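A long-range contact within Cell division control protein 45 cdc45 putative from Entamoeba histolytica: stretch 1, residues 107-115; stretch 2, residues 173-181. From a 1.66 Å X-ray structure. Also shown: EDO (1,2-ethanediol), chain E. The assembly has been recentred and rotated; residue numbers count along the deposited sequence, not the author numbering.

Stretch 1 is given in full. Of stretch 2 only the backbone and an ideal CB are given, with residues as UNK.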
# COMPACT_ATOMS: atom_id res chain seq x y z
N ASP A 107 -4.76 13.91 -3.03
CA ASP A 107 -3.72 13.31 -2.18
C ASP A 107 -4.32 13.06 -0.80
O ASP A 107 -5.01 13.92 -0.25
CB ASP A 107 -2.51 14.26 -2.10
CG ASP A 107 -1.32 13.65 -1.40
OD1 ASP A 107 -1.44 12.53 -0.86
OD2 ASP A 107 -0.25 14.31 -1.37
N SER A 108 -4.05 11.89 -0.25
CA SER A 108 -4.58 11.54 1.07
C SER A 108 -3.72 12.04 2.23
O SER A 108 -4.18 12.00 3.37
CB SER A 108 -4.74 10.02 1.19
OG SER A 108 -3.47 9.37 1.16
N HIS A 109 -2.49 12.50 1.96
CA HIS A 109 -1.65 13.05 3.03
C HIS A 109 -2.25 14.32 3.62
O HIS A 109 -2.83 15.13 2.90
CB HIS A 109 -0.26 13.37 2.49
CG HIS A 109 0.54 12.17 2.08
ND1 HIS A 109 0.44 11.61 0.83
CD2 HIS A 109 1.45 11.43 2.77
CE1 HIS A 109 1.26 10.57 0.76
NE2 HIS A 109 1.88 10.45 1.92
N ARG A 110 -2.10 14.49 4.93
CA ARG A 110 -2.50 15.72 5.61
C ARG A 110 -1.45 16.07 6.65
O ARG A 110 -0.76 15.18 7.16
CB ARG A 110 -3.86 15.59 6.30
CG ARG A 110 -5.03 15.32 5.37
CD ARG A 110 -5.43 16.56 4.59
NE ARG A 110 -6.71 16.34 3.91
CZ ARG A 110 -6.85 15.61 2.80
NH1 ARG A 110 -8.05 15.43 2.28
NH2 ARG A 110 -5.79 15.05 2.23
N PRO A 111 -1.32 17.36 7.01
CA PRO A 111 -1.99 18.53 6.42
C PRO A 111 -1.47 18.86 5.02
O PRO A 111 -0.37 18.48 4.65
CB PRO A 111 -1.67 19.65 7.39
CG PRO A 111 -0.37 19.25 8.01
CD PRO A 111 -0.47 17.75 8.15
N PHE A 112 -2.27 19.59 4.25
CA PHE A 112 -1.77 20.17 3.01
C PHE A 112 -0.69 21.21 3.30
O PHE A 112 -0.70 21.89 4.33
CB PHE A 112 -2.91 20.82 2.25
CG PHE A 112 -3.94 19.86 1.73
CD1 PHE A 112 -3.57 18.73 1.01
CD2 PHE A 112 -5.29 20.11 1.93
CE1 PHE A 112 -4.53 17.86 0.51
CE2 PHE A 112 -6.25 19.25 1.43
CZ PHE A 112 -5.88 18.13 0.73
N ASN A 113 0.26 21.33 2.37
CA ASN A 113 1.24 22.41 2.45
C ASN A 113 0.54 23.77 2.39
O ASN A 113 -0.32 24.00 1.54
CB ASN A 113 2.25 22.28 1.32
CG ASN A 113 3.22 23.45 1.27
OD1 ASN A 113 2.93 24.49 0.68
ND2 ASN A 113 4.38 23.30 1.89
N LYS A 114 0.92 24.67 3.30
CA LYS A 114 0.21 25.94 3.43
C LYS A 114 0.32 26.77 2.16
O LYS A 114 -0.63 27.49 1.79
CB LYS A 114 0.71 26.70 4.64
CG LYS A 114 0.17 26.16 5.97
CD LYS A 114 0.90 26.75 7.17
CE LYS A 114 0.71 28.25 7.27
NZ LYS A 114 1.46 28.82 8.43
N LEU A 115 1.47 26.73 1.49
CA LEU A 115 1.61 27.52 0.27
C LEU A 115 0.82 26.90 -0.88
O LEU A 115 0.36 27.62 -1.77
CB LEU A 115 3.09 27.67 -0.10
CG LEU A 115 3.92 28.45 0.91
CD1 LEU A 115 5.39 28.46 0.48
CD2 LEU A 115 3.42 29.86 1.09
N UNK A 173 8.16 17.40 3.49
CA UNK A 173 6.71 17.30 3.44
C UNK A 173 6.12 17.70 4.79
O UNK A 173 6.70 17.43 5.84
CB UNK A 173 6.28 15.88 3.06
N UNK A 174 4.96 18.36 4.75
CA UNK A 174 4.22 18.68 5.95
C UNK A 174 3.35 17.52 6.42
O UNK A 174 2.63 17.67 7.42
CB UNK A 174 3.35 19.92 5.71
N UNK A 175 3.41 16.38 5.75
CA UNK A 175 2.49 15.30 6.05
C UNK A 175 2.68 14.76 7.46
O UNK A 175 3.81 14.56 7.93
CB UNK A 175 2.66 14.17 5.03
N UNK A 176 1.55 14.54 8.15
CA UNK A 176 1.56 13.97 9.49
C UNK A 176 0.59 12.81 9.65
O UNK A 176 0.71 12.07 10.63
CB UNK A 176 1.23 15.06 10.52
N UNK A 177 -0.37 12.63 8.76
CA UNK A 177 -1.31 11.52 8.86
C UNK A 177 -2.00 11.38 7.51
O UNK A 177 -1.73 12.14 6.58
CB UNK A 177 -2.32 11.74 9.98
N UNK A 178 -2.87 10.38 7.40
CA UNK A 178 -3.58 10.07 6.17
C UNK A 178 -5.08 10.25 6.39
O UNK A 178 -5.63 9.82 7.42
CB UNK A 178 -3.27 8.65 5.70
N UNK A 179 -5.72 10.89 5.41
CA UNK A 179 -7.16 11.12 5.43
C UNK A 179 -7.83 10.32 4.32
O UNK A 179 -7.38 9.22 3.97
CB UNK A 179 -7.47 12.61 5.28
N UNK A 180 -8.87 10.89 3.73
CA UNK A 180 -9.72 10.14 2.80
C UNK A 180 -8.96 9.52 1.64
O UNK A 180 -8.08 10.14 1.02
CB UNK A 180 -10.81 11.06 2.25
N UNK A 181 -9.35 8.29 1.30
CA UNK A 181 -8.79 7.57 0.15
C UNK A 181 -8.89 8.41 -1.11
O UNK A 181 -9.88 9.10 -1.32
CB UNK A 181 -9.51 6.23 -0.05
C1 EDO E . -8.78 9.72 10.20
O1 EDO E . -7.78 10.74 10.06
C2 EDO E . -9.02 9.03 8.86
O2 EDO E . -7.81 8.44 8.38

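Position 173 has nothing of stretch 1 within 5.5 Å of its ideal CB, so many side chains would do. It is Ser 173, whose OG accepts from the backbone N of 175 (2.9 Å) and so braces the turn locally.

At 174, CA-to-CB points toward stretch 1, with the ideal CB 4.1 Å from Pro 111 O. Ahead lies the start of a helix, where Lys 114 N is available as a donor; a short polar or acidic side chain would suit. The residue is Asp 174 (chi1 m). Its OD2 lies 3.3 Å from Asn 113 ND2, and a water bridges it to the helix, donating to Asp 174 OD2 (2.4 Å) and accepting from Lys 114 N (2.9 Å).

Position 175 has phi/psi of -64/136, so the backbone does not demand glycine. Its ideal CB would sit 3.8 Å from His 109 CD2, which favours a small residue. Gly 175 is found, its CA making a CA-H...O contact with Arg 110 O at 3.4 Å.

At 176 the backbone N donates to Arg 110 O (2.6 Å, 176°). CA-to-CB points sideways beside Pro 111, so a side chain with an aliphatic stem would fit, whatever its end. Glu 176 places CG 4.0 Å from Pro 111 CD.

Position 177 pairs with Arg 110 in an antiparallel hydrogen-bonded bridge: Arg 110 N donates to the O of 177 (2.9 Å), and the N of 177 to Arg 110 O (3.0 Å). Its CB shares a sheet face with the Arg 110 side chain, whose methylenes suit an aromatic or long aliphatic group. Phe 177 (chi1 p) brings its ring face over Arg 110 CB, 3.8 Å from the ring centroid, a CH-pi contact.

Position 178, on the other sheet face with His 109, forms the non-hydrogen-bonded pair. The imidazole invites an aromatic or other broad, flat side chain. Tyr 178 (chi1 m) sets its ring obliquely to that of His 109, planes at 49°; one water links Tyr 178 OH (2.6 Å) and His 109 NE2 (2.8 Å).

At 179, CA-to-CB points toward stretch 1, the ideal CB 3.7 Å from Arg 110 CG, so small residues fit readily. Ser 179 lays CB over one guanidinium face, while its N donates to Ser 108 O (2.8 Å, 173°).

At 180, CA-to-CB points sideways, with the ideal CB 5.2 Å from Arg 110 NH1; polar or acidic groups are plausible. Glu 180 is deposited; a water joins Glu 180 O (2.8 Å) to Arg 110 NH1 (3.1 Å).

At 181, CA-to-CB points away and many side chains would do; Ser 181, at the N-cap position, caps a backbone N just past the stretch.

Stretch 2 (173-181) SDGEFYSES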
# COMPACT_ATOMS: atom_id res chain seq x y z
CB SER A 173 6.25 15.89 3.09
OG SER A 173 4.88 15.74 3.39
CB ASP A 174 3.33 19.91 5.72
CG ASP A 174 4.15 21.18 5.56
OD1 ASP A 174 5.24 21.27 6.15
OD2 ASP A 174 3.69 22.09 4.83
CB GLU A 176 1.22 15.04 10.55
CG GLU A 176 2.22 16.18 10.63
CD GLU A 176 1.83 17.23 11.66
OE1 GLU A 176 0.99 16.93 12.54
OE2 GLU A 176 2.37 18.36 11.58
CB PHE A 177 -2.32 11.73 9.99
CG PHE A 177 -3.10 13.00 9.89
CD1 PHE A 177 -2.59 14.17 10.41
CD2 PHE A 177 -4.33 13.02 9.25
CE1 PHE A 177 -3.30 15.34 10.31
CE2 PHE A 177 -5.03 14.21 9.17
CZ PHE A 177 -4.51 15.35 9.68
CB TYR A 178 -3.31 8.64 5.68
CG TYR A 178 -1.85 8.37 5.41
CD1 TYR A 178 -1.00 7.99 6.46
CD2 TYR A 178 -1.32 8.51 4.16
CE1 TYR A 178 0.33 7.77 6.23
CE2 TYR A 178 0.02 8.26 3.92
CZ TYR A 178 0.84 7.90 4.97
OH TYR A 178 2.18 7.66 4.74
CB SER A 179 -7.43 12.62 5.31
OG SER A 179 -8.81 12.90 5.57
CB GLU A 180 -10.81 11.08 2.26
CG GLU A 180 -11.94 10.40 1.55
CD GLU A 180 -13.11 11.33 1.36
OE1 GLU A 180 -12.88 12.47 0.92
OE2 GLU A 180 -14.25 10.92 1.68
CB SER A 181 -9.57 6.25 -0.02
OG SER A 181 -9.76 5.89 -1.35
O HOH W 1 -7.92 12.86 0.61
O HOH W 2 2.96 7.87 2.26
O HOH W 3 1.04 22.93 6.61
O HOH W 4 2.79 24.27 5.47
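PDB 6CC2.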